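Local coordinates for Sts-2 protein (Mus musculus, PDB 3D4I) that acts as an acid-dependent phosphatase through this PGM-like (2H-phosphatase) domain, within a larger protein that modulates T-cell receptor signalling, at residues 10-15 with 195-200; 127-132 with 166-171; 236-241 with 252-257. One frame throughout, in Å; residues are numbered along the deposited sequence. Where two conformers were deposited one is given.

Interaction 1 (10-15 with 195-200). Unlike the reference sequence in segment 10-15: Ile15 (reference Val).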
ATOM      1  N   ARG A  10      23.523  18.752  -8.696  1.00 26.64           N
ATOM      2  CA  ARG A  10      22.391  18.388  -9.522  1.00 25.71           C
ATOM      3  C   ARG A  10      22.132  16.875  -9.463  1.00 23.89           C
ATOM      4  O   ARG A  10      23.061  16.069  -9.585  1.00 22.57           O
ATOM      5  CB  ARG A  10      22.658  18.807 -10.963  1.00 26.14           C
ATOM      6  CG  ARG A  10      21.395  19.093 -11.706  1.00 28.68           C
ATOM      7  CD  ARG A  10      21.647  19.484 -13.110  1.00 32.69           C
ATOM      8  NE  ARG A  10      20.364  19.542 -13.797  1.00 34.28           N
ATOM      9  CZ  ARG A  10      20.208  19.747 -15.100  1.00 34.10           C
ATOM     10  NH1 ARG A  10      21.265  19.903 -15.885  1.00 29.88           N
ATOM     11  NH2 ARG A  10      18.974  19.777 -15.611  1.00 35.04           N
ATOM     12  N   GLY A  11      20.864  16.489  -9.324  1.00 22.71           N
ATOM     13  CA  GLY A  11      20.511  15.066  -9.275  1.00 21.13           C
ATOM     14  C   GLY A  11      19.467  14.667 -10.304  1.00 20.51           C
ATOM     15  O   GLY A  11      18.615  15.482 -10.693  1.00 20.26           O
ATOM     16  N   ILE A  12      19.541  13.412 -10.741  1.00 19.97           N
ATOM     17  CA  ILE A  12      18.533  12.810 -11.622  1.00 18.82           C
ATOM     18  C   ILE A  12      18.096  11.509 -10.938  1.00 18.89           C
ATOM     19  O   ILE A  12      18.924  10.639 -10.680  1.00 18.85           O
ATOM     20  CB  ILE A  12      19.092  12.512 -13.023  1.00 20.33           C
ATOM     21  CG1 ILE A  12      19.166  13.801 -13.863  1.00 19.30           C
ATOM     22  CG2 ILE A  12      18.238  11.428 -13.764  1.00 18.87           C
ATOM     23  CD1 ILE A  12      17.856  14.149 -14.527  1.00 23.42           C
ATOM     24  N   LEU A  13      16.808  11.419 -10.609  1.00 17.36           N
ATOM     25  CA  LEU A  13      16.279  10.298  -9.836  1.00 16.00           C
ATOM     26  C   LEU A  13      15.241   9.616 -10.703  1.00 15.71           C
ATOM     27  O   LEU A  13      14.164  10.165 -10.964  1.00 14.99           O
ATOM     28  CB  LEU A  13      15.667  10.772  -8.507  1.00 16.59           C
ATOM     29  CG  LEU A  13      15.094   9.676  -7.588  1.00 14.52           C
ATOM     30  CD1 LEU A  13      16.165   8.666  -7.162  1.00 17.19           C
ATOM     31  CD2 LEU A  13      14.457  10.357  -6.355  1.00 16.07           C
ATOM     32  N   VAL A  14      15.604   8.433 -11.181  1.00 14.73           N
ATOM     33  CA  VAL A  14      14.762   7.697 -12.102  1.00 15.43           C
ATOM     34  C   VAL A  14      13.975   6.744 -11.236  1.00 15.66           C
ATOM     35  O   VAL A  14      14.556   6.046 -10.400  1.00 15.33           O
ATOM     36  CB  VAL A  14      15.574   6.907 -13.136  1.00 15.85           C
ATOM     37  CG1 VAL A  14      14.620   6.197 -14.113  1.00 15.40           C
ATOM     38  CG2 VAL A  14      16.512   7.860 -13.924  1.00 17.03           C
ATOM     39  N   ILE A  15      12.660   6.764 -11.435  1.00 15.61           N
ATOM     40  CA  ILE A  15      11.695   6.108 -10.564  1.00 15.01           C
ATOM     41  C   ILE A  15      10.724   5.278 -11.412  1.00 15.53           C
ATOM     42  O   ILE A  15      10.069   5.815 -12.331  1.00 16.16           O
ATOM     43  CB  ILE A  15      10.887   7.170  -9.749  1.00 15.08           C
ATOM     44  CG1 ILE A  15      11.845   8.041  -8.905  1.00 14.52           C
ATOM     45  CG2 ILE A  15       9.888   6.486  -8.762  1.00 14.45           C
ATOM     46  CD1 ILE A  15      11.193   9.228  -8.247  1.00 15.66           C
ATOM     47  N   GLY A 195      19.047  21.208  -7.909  1.00 29.54           N
ATOM     48  CA  GLY A 195      18.241  20.226  -7.189  1.00 26.66           C
ATOM     49  C   GLY A 195      18.065  18.942  -7.981  1.00 24.87           C
ATOM     50  O   GLY A 195      18.848  18.637  -8.913  1.00 23.90           O
ATOM     51  N   ILE A 196      17.046  18.179  -7.599  1.00 22.83           N
ATOM     52  CA  ILE A 196      16.766  16.886  -8.211  1.00 21.85           C
ATOM     53  C   ILE A 196      15.642  16.956  -9.235  1.00 20.78           C
ATOM     54  O   ILE A 196      14.576  17.496  -8.965  1.00 20.67           O
ATOM     55  CB  ILE A 196      16.422  15.816  -7.135  1.00 21.85           C
ATOM     56  CG1 ILE A 196      17.545  15.709  -6.091  1.00 22.91           C
ATOM     57  CG2 ILE A 196      16.088  14.438  -7.788  1.00 21.97           C
ATOM     58  CD1 ILE A 196      17.244  14.720  -4.953  1.00 22.61           C
ATOM     59  N   THR A 197      15.894  16.387 -10.408  1.00 20.31           N
ATOM     60  CA  THR A 197      14.869  16.169 -11.409  1.00 18.91           C
ATOM     61  C   THR A 197      14.359  14.726 -11.322  1.00 18.50           C
ATOM     62  O   THR A 197      15.144  13.777 -11.348  1.00 17.36           O
ATOM     63  CB  THR A 197      15.429  16.411 -12.828  1.00 19.67           C
ATOM     64  OG1 THR A 197      15.819  17.784 -12.944  1.00 19.82           O
ATOM     65  CG2 THR A 197      14.375  16.087 -13.910  1.00 18.88           C
ATOM     66  N   LEU A 198      13.037  14.562 -11.249  1.00 18.01           N
ATOM     67  CA  LEU A 198      12.463  13.199 -11.257  1.00 17.42           C
ATOM     68  C   LEU A 198      12.169  12.742 -12.678  1.00 16.09           C
ATOM     69  O   LEU A 198      11.661  13.515 -13.484  1.00 16.37           O
ATOM     70  CB  LEU A 198      11.199  13.151 -10.391  1.00 17.18           C
ATOM     71  CG  LEU A 198      11.223  13.766  -8.967  1.00 17.99           C
ATOM     72  CD1 LEU A 198       9.882  13.510  -8.265  1.00 18.69           C
ATOM     73  CD2 LEU A 198      12.340  13.213  -8.116  1.00 16.47           C
ATOM     74  N   ILE A 199      12.521  11.494 -12.983  1.00 14.99           N
ATOM     75  CA  ILE A 199      12.242  10.870 -14.253  1.00 15.35           C
ATOM     76  C   ILE A 199      11.344   9.676 -13.908  1.00 14.89           C
ATOM     77  O   ILE A 199      11.825   8.643 -13.463  1.00 14.95           O
ATOM     78  CB  ILE A 199      13.547  10.368 -14.971  1.00 14.85           C
ATOM     79  CG1 ILE A 199      14.579  11.510 -15.188  1.00 17.28           C
ATOM     80  CG2 ILE A 199      13.225   9.635 -16.280  1.00 17.43           C
ATOM     81  CD1 ILE A 199      14.106  12.680 -16.008  1.00 17.78           C
ATOM     82  N   VAL A 200      10.036   9.835 -14.091  1.00 14.72           N
ATOM     83  CA  VAL A 200       9.084   8.819 -13.641  1.00 14.44           C
ATOM     84  C   VAL A 200       8.688   7.996 -14.851  1.00 15.64           C
ATOM     85  O   VAL A 200       8.020   8.498 -15.768  1.00 15.81           O
ATOM     86  CB  VAL A 200       7.823   9.446 -13.023  1.00 14.68           C
ATOM     87  CG1 VAL A 200       6.877   8.321 -12.505  1.00 14.34           C
ATOM     88  CG2 VAL A 200       8.207  10.417 -11.879  1.00 14.67           C
TER
HETATM   89  O   HOH W   1      18.071  18.811 -11.797  1.00 30.99           O
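Arg10 reaches Gly195 and Thr197 through one water, which lies at the edge of the guanidinium and in its plane. The water oxygen accepts from Arg10 NE at 3.1 Å, accepts again from Thr197 OG1 at 2.7 Å, and donates to Gly195 O. CG anti to the backbone N (chi1 -152°) and a chain extended from there carry Arg10 NE to the water; NH1 separately bonds Ile187 O. Gly195 O is gripped twice, because Gly11 N donates to it as well. From there the backbones zip up in parallel: Thr197 N to Gly11 O, Leu13 N to Thr197 O, Ile199 N to Leu13 O and Ile15 N to Ile199 O.

On one side of the sheet, Ile12 CD1 lies beside Thr197 CB at 3.7 Å, and Ile12 CG2 meets Ile199 CG1 at 3.9 Å. Val14 CG2 touches Ile199 CB, the two side chains crossing obliquely, and helix 172-187 covers this layer through Met183, Ile186 and Ile187. On the opposite face, Leu13 CB rests on Ile196 CG2 at 3.8 Å, while Leu13 CD2 and Leu198 CD2 touch at 4.0 Å, their side chains pointing the same way.

The result is the central parallel strand pair of the histidine phosphatase fold. Strand 11-16 runs directly into the family's Arg-His-Gly sequence, and strand 196-201 ends just before His202, so the pair probably sets the two histidines of a 2H-phosphatase side by side.

Interaction 2 (127-132 with 166-171); sequences EWMKWE and LMPAES
Glu170 takes donors from both Trp128 and Met129. Its OE2 accepts Met129 N at 2.9 Å in a nearly straight bond (167°), using the anti lone pair, and the same oxygen forms a salt bridge with Arg178. Its backbone O receives Trp128 NE1 at 3.1 Å; the indole N-H comes from above the carbonyl plane, and the oxygen sits 15° out of the ring plane. A chi1 of 56° puts Glu170 CG between its own backbone N and carbonyl carbon, and the chain then extends past Met129, crossing that side chain at about a right angle.

Arg178 also binds Glu127 O. Glu127 OE1 accepts Trp128 N at 3.0 Å and has a second partner in Ser204. Met129 CG lies 3.2 Å from Met167 O; bends at chi2 and chi3 then set SD against Leu166 CB and CE 3.7 Å from Pro168 CA. Met167 O is itself held by Glu170 N, in the type I turn 167-170.

Ser171 is the N-cap of helix 172-187. The contact therefore joins the loop after strand 119-121 to the start of that helix, whose Tyr175 stacks on the Trp128 ring and whose Arg178 ties both loops together.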
ATOM      1  N   GLU A 127       8.222   3.358 -22.567  1.00 18.73           N
ATOM      2  CA  GLU A 127       8.738   1.996 -22.664  1.00 19.82           C
ATOM      3  C   GLU A 127       9.247   1.681 -24.073  1.00 20.21           C
ATOM      4  O   GLU A 127       8.785   2.271 -25.051  1.00 20.59           O
ATOM      5  CB  GLU A 127       7.602   1.019 -22.261  1.00 20.11           C
ATOM      6  CG  GLU A 127       7.958  -0.464 -22.242  1.00 20.57           C
ATOM      7  CD  GLU A 127       8.995  -0.789 -21.190  1.00 19.73           C
ATOM      8  OE1 GLU A 127      10.186  -0.663 -21.499  1.00 19.81           O
ATOM      9  OE2 GLU A 127       8.615  -1.166 -20.052  1.00 22.01           O
ATOM     10  N   TRP A 128      10.215   0.774 -24.183  1.00 20.52           N
ATOM     11  CA  TRP A 128      10.622   0.225 -25.481  1.00 20.63           C
ATOM     12  C   TRP A 128       9.396  -0.341 -26.190  1.00 21.13           C
ATOM     13  O   TRP A 128       8.681  -1.150 -25.603  1.00 20.08           O
ATOM     14  CB  TRP A 128      11.668  -0.880 -25.265  1.00 20.49           C
ATOM     15  CG  TRP A 128      12.263  -1.520 -26.534  1.00 19.43           C
ATOM     16  CD1 TRP A 128      12.246  -1.027 -27.804  1.00 20.93           C
ATOM     17  CD2 TRP A 128      13.030  -2.725 -26.586  1.00 20.74           C
ATOM     18  NE1 TRP A 128      12.922  -1.874 -28.657  1.00 19.37           N
ATOM     19  CE2 TRP A 128      13.422  -2.921 -27.929  1.00 21.29           C
ATOM     20  CE3 TRP A 128      13.415  -3.674 -25.622  1.00 21.20           C
ATOM     21  CZ2 TRP A 128      14.155  -4.044 -28.343  1.00 22.13           C
ATOM     22  CZ3 TRP A 128      14.168  -4.792 -26.043  1.00 21.48           C
ATOM     23  CH2 TRP A 128      14.525  -4.958 -27.378  1.00 20.97           C
ATOM     24  N   MET A 129       9.164   0.072 -27.448  1.00 21.59           N
ATOM     25  CA  MET A 129       7.926  -0.281 -28.186  1.00 22.56           C
ATOM     26  C   MET A 129       7.767  -1.769 -28.420  1.00 23.20           C
ATOM     27  O   MET A 129       6.655  -2.259 -28.583  1.00 23.89           O
ATOM     28  CB  MET A 129       7.847   0.471 -29.531  1.00 23.07           C
ATOM     29  CG  MET A 129       7.763   1.994 -29.383  1.00 23.62           C
ATOM     30  SD  MET A 129       6.170   2.507 -28.698  1.00 26.96           S
ATOM     31  CE  MET A 129       5.113   2.107 -30.115  1.00 28.12           C
ATOM     32  N   LYS A 130       8.894  -2.472 -28.450  1.00 24.12           N
ATOM     33  CA  LYS A 130       8.949  -3.929 -28.484  1.00 24.35           C
ATOM     34  C   LYS A 130       8.050  -4.565 -27.425  1.00 24.11           C
ATOM     35  O   LYS A 130       7.508  -5.641 -27.654  1.00 23.86           O
ATOM     36  CB  LYS A 130      10.396  -4.372 -28.235  1.00 25.00           C
ATOM     37  CG  LYS A 130      10.650  -5.885 -28.186  1.00 26.68           C
ATOM     38  CD  LYS A 130      10.637  -6.490 -29.567  1.00 30.10           C
ATOM     39  CE  LYS A 130      11.915  -6.182 -30.328  1.00 30.80           C
ATOM     40  NZ  LYS A 130      11.864  -6.768 -31.709  1.00 33.65           N
ATOM     41  N   TRP A 131       7.912  -3.902 -26.273  1.00 22.97           N
ATOM     42  CA  TRP A 131       7.168  -4.460 -25.146  1.00 23.45           C
ATOM     43  C   TRP A 131       5.795  -3.844 -24.946  1.00 24.27           C
ATOM     44  O   TRP A 131       5.162  -4.070 -23.914  1.00 24.90           O
ATOM     45  CB  TRP A 131       7.991  -4.359 -23.853  1.00 22.67           C
ATOM     46  CG  TRP A 131       9.252  -5.138 -23.944  1.00 21.77           C
ATOM     47  CD1 TRP A 131       9.474  -6.266 -24.706  1.00 20.94           C
ATOM     48  CD2 TRP A 131      10.477  -4.869 -23.260  1.00 20.86           C
ATOM     49  NE1 TRP A 131      10.759  -6.708 -24.526  1.00 21.12           N
ATOM     50  CE2 TRP A 131      11.395  -5.869 -23.642  1.00 21.43           C
ATOM     51  CE3 TRP A 131      10.888  -3.879 -22.347  1.00 21.80           C
ATOM     52  CZ2 TRP A 131      12.699  -5.917 -23.143  1.00 21.88           C
ATOM     53  CZ3 TRP A 131      12.196  -3.926 -21.851  1.00 21.18           C
ATOM     54  CH2 TRP A 131      13.081  -4.946 -22.251  1.00 21.49           C
ATOM     55  N   GLU A 132       5.333  -3.086 -25.939  1.00 24.74           N
ATOM     56  CA  GLU A 132       4.017  -2.450 -25.901  1.00 25.85           C
ATOM     57  C   GLU A 132       3.236  -2.756 -27.179  1.00 27.25           C
ATOM     58  O   GLU A 132       3.818  -3.129 -28.196  1.00 26.80           O
ATOM     59  CB  GLU A 132       4.146  -0.939 -25.702  1.00 25.25           C
ATOM     60  CG  GLU A 132       4.817  -0.521 -24.390  1.00 24.99           C
ATOM     61  CD  GLU A 132       3.863  -0.463 -23.208  1.00 24.24           C
ATOM     62  OE1 GLU A 132       2.628  -0.429 -23.396  1.00 29.05           O
ATOM     63  OE2 GLU A 132       4.350  -0.455 -22.066  1.00 23.68           O
ATOM     64  N   LEU A 166       7.269   7.945 -31.950  1.00 27.31           N
ATOM     65  CA  LEU A 166       7.551   6.606 -31.438  1.00 27.43           C
ATOM     66  C   LEU A 166       7.221   5.549 -32.484  1.00 28.55           C
ATOM     67  O   LEU A 166       6.094   5.494 -32.991  1.00 28.57           O
ATOM     68  CB  LEU A 166       6.762   6.329 -30.152  1.00 26.99           C
ATOM     69  CG  LEU A 166       7.331   6.851 -28.829  1.00 25.87           C
ATOM     70  CD1 LEU A 166       6.275   6.826 -27.724  1.00 24.54           C
ATOM     71  CD2 LEU A 166       8.557   6.059 -28.407  1.00 24.68           C
ATOM     72  N   MET A 167       8.209   4.717 -32.799  1.00 29.24           N
ATOM     73  CA  MET A 167       8.074   3.723 -33.857  1.00 31.12           C
ATOM     74  C   MET A 167       7.781   2.340 -33.293  1.00 30.82           C
ATOM     75  O   MET A 167       8.567   1.819 -32.511  1.00 30.62           O
ATOM     76  CB  MET A 167       9.340   3.673 -34.720  1.00 32.09           C
ATOM     77  CG  MET A 167       9.626   4.944 -35.516  1.00 35.02           C
ATOM     78  SD  MET A 167       8.228   5.344 -36.584  1.00 43.24           S
ATOM     79  CE  MET A 167       8.599   7.054 -37.019  1.00 38.97           C
ATOM     80  N   PRO A 168       6.663   1.719 -33.717  1.00 30.95           N
ATOM     81  CA  PRO A 168       6.328   0.387 -33.209  1.00 31.04           C
ATOM     82  C   PRO A 168       7.433  -0.657 -33.430  1.00 30.39           C
ATOM     83  O   PRO A 168       7.552  -1.602 -32.643  1.00 30.21           O
ATOM     84  CB  PRO A 168       5.079   0.018 -34.008  1.00 31.26           C
ATOM     85  CG  PRO A 168       4.477   1.327 -34.349  1.00 31.67           C
ATOM     86  CD  PRO A 168       5.653   2.199 -34.671  1.00 31.39           C
ATOM     87  N   ALA A 169       8.222  -0.486 -34.491  1.00 29.44           N
ATOM     88  CA  ALA A 169       9.300  -1.430 -34.801  1.00 28.02           C
ATOM     89  C   ALA A 169      10.693  -0.986 -34.311  1.00 27.29           C
ATOM     90  O   ALA A 169      11.708  -1.563 -34.726  1.00 26.47           O
ATOM     91  CB  ALA A 169       9.322  -1.741 -36.312  1.00 28.86           C
ATOM     92  N   GLU A 170      10.767   0.015 -33.428  1.00 25.84           N
ATOM     93  CA  GLU A 170      12.085   0.464 -32.975  1.00 24.36           C
ATOM     94  C   GLU A 170      12.875  -0.716 -32.422  1.00 23.68           C
ATOM     95  O   GLU A 170      12.356  -1.525 -31.654  1.00 23.54           O
ATOM     96  CB  GLU A 170      12.038   1.639 -31.978  1.00 25.21           C
ATOM     97  CG  GLU A 170      11.215   1.383 -30.739  1.00 24.27           C
ATOM     98  CD  GLU A 170      11.469   2.364 -29.593  1.00 23.77           C
ATOM     99  OE1 GLU A 170      12.061   3.457 -29.778  1.00 22.54           O
ATOM    100  OE2 GLU A 170      11.020   2.028 -28.489  1.00 20.24           O
ATOM    101  N   SER A 171      14.120  -0.823 -32.864  1.00 23.12           N
ATOM    102  CA  SER A 171      15.033  -1.845 -32.383  1.00 23.46           C
ATOM    103  C   SER A 171      15.551  -1.436 -31.018  1.00 23.57           C
ATOM    104  O   SER A 171      15.327  -0.305 -30.577  1.00 23.36           O
ATOM    105  CB  SER A 171      16.212  -1.978 -33.334  1.00 23.78           C
ATOM    106  OG  SER A 171      16.958  -0.765 -33.359  1.00 22.70           O
TER

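Interaction 3 (236-241 with 252-257)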
ATOM      1  N   MET A 236      14.235   2.777  -7.617  1.00 18.27           N
ATOM      2  CA  MET A 236      14.929   4.007  -8.022  1.00 19.28           C
ATOM      3  C   MET A 236      16.417   3.829  -8.345  1.00 20.18           C
ATOM      4  O   MET A 236      17.078   2.983  -7.747  1.00 19.40           O
ATOM      5  CB  MET A 236      14.791   5.056  -6.913  1.00 18.74           C
ATOM      6  CG  MET A 236      13.373   5.429  -6.578  1.00 17.11           C
ATOM      7  SD  MET A 236      13.341   6.589  -5.212  1.00 22.95           S
ATOM      8  CE  MET A 236      11.578   6.878  -5.048  0.50 17.26           C
ATOM      9  N   CYS A 237      16.910   4.648  -9.286  1.00 21.72           N
ATOM     10  CA  CYS A 237      18.336   4.770  -9.644  1.00 21.42           C
ATOM     11  C   CYS A 237      18.628   6.261  -9.554  1.00 20.06           C
ATOM     12  O   CYS A 237      17.907   7.044 -10.159  1.00 20.43           O
ATOM     13  CB  CYS A 237      18.561   4.342 -11.111  1.00 20.05           C
ATOM     14  SG  CYS A 237      20.282   4.334 -11.607  1.00 28.97           S
ATOM     15  N   PHE A 238      19.689   6.651  -8.851  1.00 20.03           N
ATOM     16  CA  PHE A 238      20.007   8.068  -8.618  1.00 19.88           C
ATOM     17  C   PHE A 238      21.399   8.416  -9.180  1.00 20.77           C
ATOM     18  O   PHE A 238      22.392   7.722  -8.872  1.00 21.25           O
ATOM     19  CB  PHE A 238      19.952   8.349  -7.109  1.00 19.01           C
ATOM     20  CG  PHE A 238      20.042   9.805  -6.737  1.00 19.65           C
ATOM     21  CD1 PHE A 238      19.288  10.765  -7.404  1.00 20.57           C
ATOM     22  CD2 PHE A 238      20.849  10.208  -5.675  1.00 20.20           C
ATOM     23  CE1 PHE A 238      19.356  12.118  -7.059  1.00 21.93           C
ATOM     24  CE2 PHE A 238      20.922  11.558  -5.298  1.00 21.95           C
ATOM     25  CZ  PHE A 238      20.169  12.518  -5.997  1.00 23.00           C
ATOM     26  N   CYS A 239      21.476   9.469  -9.993  1.00 21.03           N
ATOM     27  CA  CYS A 239      22.793   9.970 -10.473  1.00 22.11           C
ATOM     28  C   CYS A 239      22.990  11.400 -10.042  1.00 21.75           C
ATOM     29  O   CYS A 239      22.036  12.172 -10.090  1.00 20.26           O
ATOM     30  CB  CYS A 239      22.882   9.895 -11.986  1.00 22.55           C
ATOM     31  SG  CYS A 239      22.726   8.225 -12.601  1.00 27.07           S
ATOM     32  N   GLU A 240      24.212  11.754  -9.608  1.00 21.65           N
ATOM     33  CA  GLU A 240      24.544  13.149  -9.308  1.00 22.24           C
ATOM     34  C   GLU A 240      25.674  13.672 -10.188  1.00 22.26           C
ATOM     35  O   GLU A 240      26.594  12.931 -10.517  1.00 20.63           O
ATOM     36  CB  GLU A 240      24.956  13.316  -7.854  1.00 23.37           C
ATOM     37  CG  GLU A 240      23.815  13.205  -6.870  1.00 24.80           C
ATOM     38  CD  GLU A 240      24.250  13.532  -5.470  1.00 27.76           C
ATOM     39  OE1 GLU A 240      25.400  13.213  -5.124  1.00 28.33           O
ATOM     40  OE2 GLU A 240      23.443  14.108  -4.709  1.00 30.61           O
ATOM     41  N   GLU A 241      25.580  14.951 -10.532  1.00 22.80           N
ATOM     42  CA  GLU A 241      26.563  15.625 -11.382  1.00 23.89           C
ATOM     43  C   GLU A 241      27.608  16.376 -10.560  1.00 24.52           C
ATOM     44  O   GLU A 241      27.268  17.158  -9.668  1.00 24.04           O
ATOM     45  CB  GLU A 241      25.853  16.604 -12.319  1.00 23.40           C
ATOM     46  CG  GLU A 241      26.750  17.230 -13.407  1.00 24.89           C
ATOM     47  CD  GLU A 241      26.123  18.468 -14.003  1.00 27.52           C
ATOM     48  OE1 GLU A 241      25.609  19.295 -13.223  1.00 28.32           O
ATOM     49  OE2 GLU A 241      26.144  18.624 -15.243  1.00 29.96           O
ATOM     50  N   ASN A 252      23.652   6.483  -3.895  1.00 25.22           N
ATOM     51  CA  ASN A 252      22.518   5.914  -3.169  1.00 25.31           C
ATOM     52  C   ASN A 252      21.308   6.834  -3.355  1.00 23.56           C
ATOM     53  O   ASN A 252      21.435   8.048  -3.155  1.00 23.69           O
ATOM     54  CB  ASN A 252      22.805   5.810  -1.661  1.00 26.16           C
ATOM     55  CG  ASN A 252      23.807   4.710  -1.294  1.00 30.72           C
ATOM     56  OD1 ASN A 252      23.946   3.696  -1.987  1.00 35.98           O
ATOM     57  ND2 ASN A 252      24.497   4.906  -0.164  1.00 33.69           N
ATOM     58  N   PRO A 253      20.129   6.285  -3.748  1.00 22.62           N
ATOM     59  CA  PRO A 253      18.919   7.147  -3.768  1.00 21.56           C
ATOM     60  C   PRO A 253      18.662   7.829  -2.416  1.00 20.74           C
ATOM     61  O   PRO A 253      19.035   7.269  -1.381  1.00 20.57           O
ATOM     62  CB  PRO A 253      17.791   6.163  -4.114  1.00 22.39           C
ATOM     63  CG  PRO A 253      18.475   5.071  -4.911  1.00 21.67           C
ATOM     64  CD  PRO A 253      19.839   4.922  -4.228  1.00 22.85           C
ATOM     65  N   PRO A 254      18.049   9.033  -2.422  1.00 20.32           N
ATOM     66  CA  PRO A 254      17.821   9.809  -1.195  1.00 20.61           C
ATOM     67  C   PRO A 254      16.760   9.204  -0.267  1.00 20.54           C
ATOM     68  O   PRO A 254      16.559   9.698   0.829  1.00 20.48           O
ATOM     69  CB  PRO A 254      17.309  11.153  -1.728  1.00 20.77           C
ATOM     70  CG  PRO A 254      16.649  10.813  -3.018  1.00 21.71           C
ATOM     71  CD  PRO A 254      17.546   9.749  -3.613  1.00 20.81           C
ATOM     72  N   VAL A 255      16.069   8.170  -0.727  1.00 20.22           N
ATOM     73  CA  VAL A 255      15.059   7.506   0.105  1.00 20.80           C
ATOM     74  C   VAL A 255      15.221   5.999   0.015  1.00 20.17           C
ATOM     75  O   VAL A 255      15.781   5.492  -0.957  1.00 20.41           O
ATOM     76  CB  VAL A 255      13.601   7.941  -0.237  1.00 21.31           C
ATOM     77  CG1 VAL A 255      13.387   9.396   0.101  1.00 21.86           C
ATOM     78  CG2 VAL A 255      13.249   7.680  -1.669  1.00 21.83           C
ATOM     79  N   LYS A 256      14.739   5.284   1.025  1.00 19.90           N
ATOM     80  CA  LYS A 256      14.927   3.826   1.090  1.00 19.67           C
ATOM     81  C   LYS A 256      14.041   3.076   0.117  1.00 19.40           C
ATOM     82  O   LYS A 256      13.098   3.655  -0.436  1.00 18.47           O
ATOM     83  CB  LYS A 256      14.651   3.334   2.510  1.00 19.41           C
ATOM     84  CG  LYS A 256      15.450   4.057   3.564  1.00 21.61           C
ATOM     85  CD  LYS A 256      16.920   3.686   3.511  1.00 27.12           C
ATOM     86  CE  LYS A 256      17.618   4.218   4.767  1.00 30.63           C
ATOM     87  NZ  LYS A 256      19.022   3.728   4.855  1.00 34.57           N
ATOM     88  N   THR A 257      14.349   1.789  -0.068  1.00 18.95           N
ATOM     89  CA  THR A 257      13.473   0.854  -0.771  1.00 19.55           C
ATOM     90  C   THR A 257      12.157   0.634  -0.012  1.00 18.32           C
ATOM     91  O   THR A 257      12.023   1.024   1.127  1.00 17.81           O
ATOM     92  CB  THR A 257      14.142  -0.523  -0.914  1.00 19.86           C
ATOM     93  OG1 THR A 257      14.615  -0.972   0.368  1.00 21.71           O
ATOM     94  CG2 THR A 257      15.305  -0.423  -1.848  1.00 22.89           C
TER
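Phe238 and Pro254 meet by a CH-pi contact: Pro254 CD sits over one ring face, 4.0 Å from the centroid of the Phe238 ring and 15° off its normal, displaced toward the CG-CD2 side. Phe238 CG stands anti to the backbone N (chi1 -171°), which sets it near both Pro253 CA and Pro254 CD. Asn252 O approaches Phe238 CD2 obliquely at 3.4 Å, and Phe238 CB packs on Pro253 CA at 3.7 Å. Pro253 thus packs at CB and Pro254 over one face. Pro253 CG reaches back to Met236, two residues earlier, lying 3.8 Å from Met236 O.

This is the tight part, mostly carbon against carbon, with Asn252 O the nearest approach to the ring. Behind it, Leu13 touches both Phe238 and Pro254, and Leu82 of helix 69-85 adds to the cover on Pro254. Met236 was modelled in two conformers; in one of them SD comes to Val255 CG2, so that contact is less certain. Ala78 and Ala81 of the same helix lie beside this pair.

The other side is looser with respect to the strand. Asn252 and Lys256 point away from it, and both are exposed. The second subunit meets them here: polar contacts include Thr257 OG1 hydrogen-bonded to Asp44 of that subunit and weak bonds from Asn252 OD1 to its Arg269 and Trp268, and Pro253 packs on the same Trp268.

Strands 236-241 and 248-251 run antiparallel at the margin of the mixed sheet of the histidine phosphatase (PGM-like) fold. The segment after strand 248-251 folds back to cover Phe238, with helix 69-85 on its inner side and the second subunit on the other.

Interactions 1 and 3 belong to one sheet: strand 11-16 lies between strands 196-201 and 236-241, the contact centres are 8 Å apart, and Ile12 N and Val14 N probably bond to Cys239 O and Cys237 O. Interaction 2 stands apart, its centre 24 Å from interaction 1 and 27 Å from interaction 3, without touching either. Along the chain it is nested inside the loop closed by interaction 1, and interaction 3 follows both. Helix 172-187 connects the first two, starting at interaction 2 and covering one side of interaction 1. Strand 196-201 leads to His202, which Glu127 of interaction 2 touches, so interactions 1 and 2 probably border the catalytic end of the sheet.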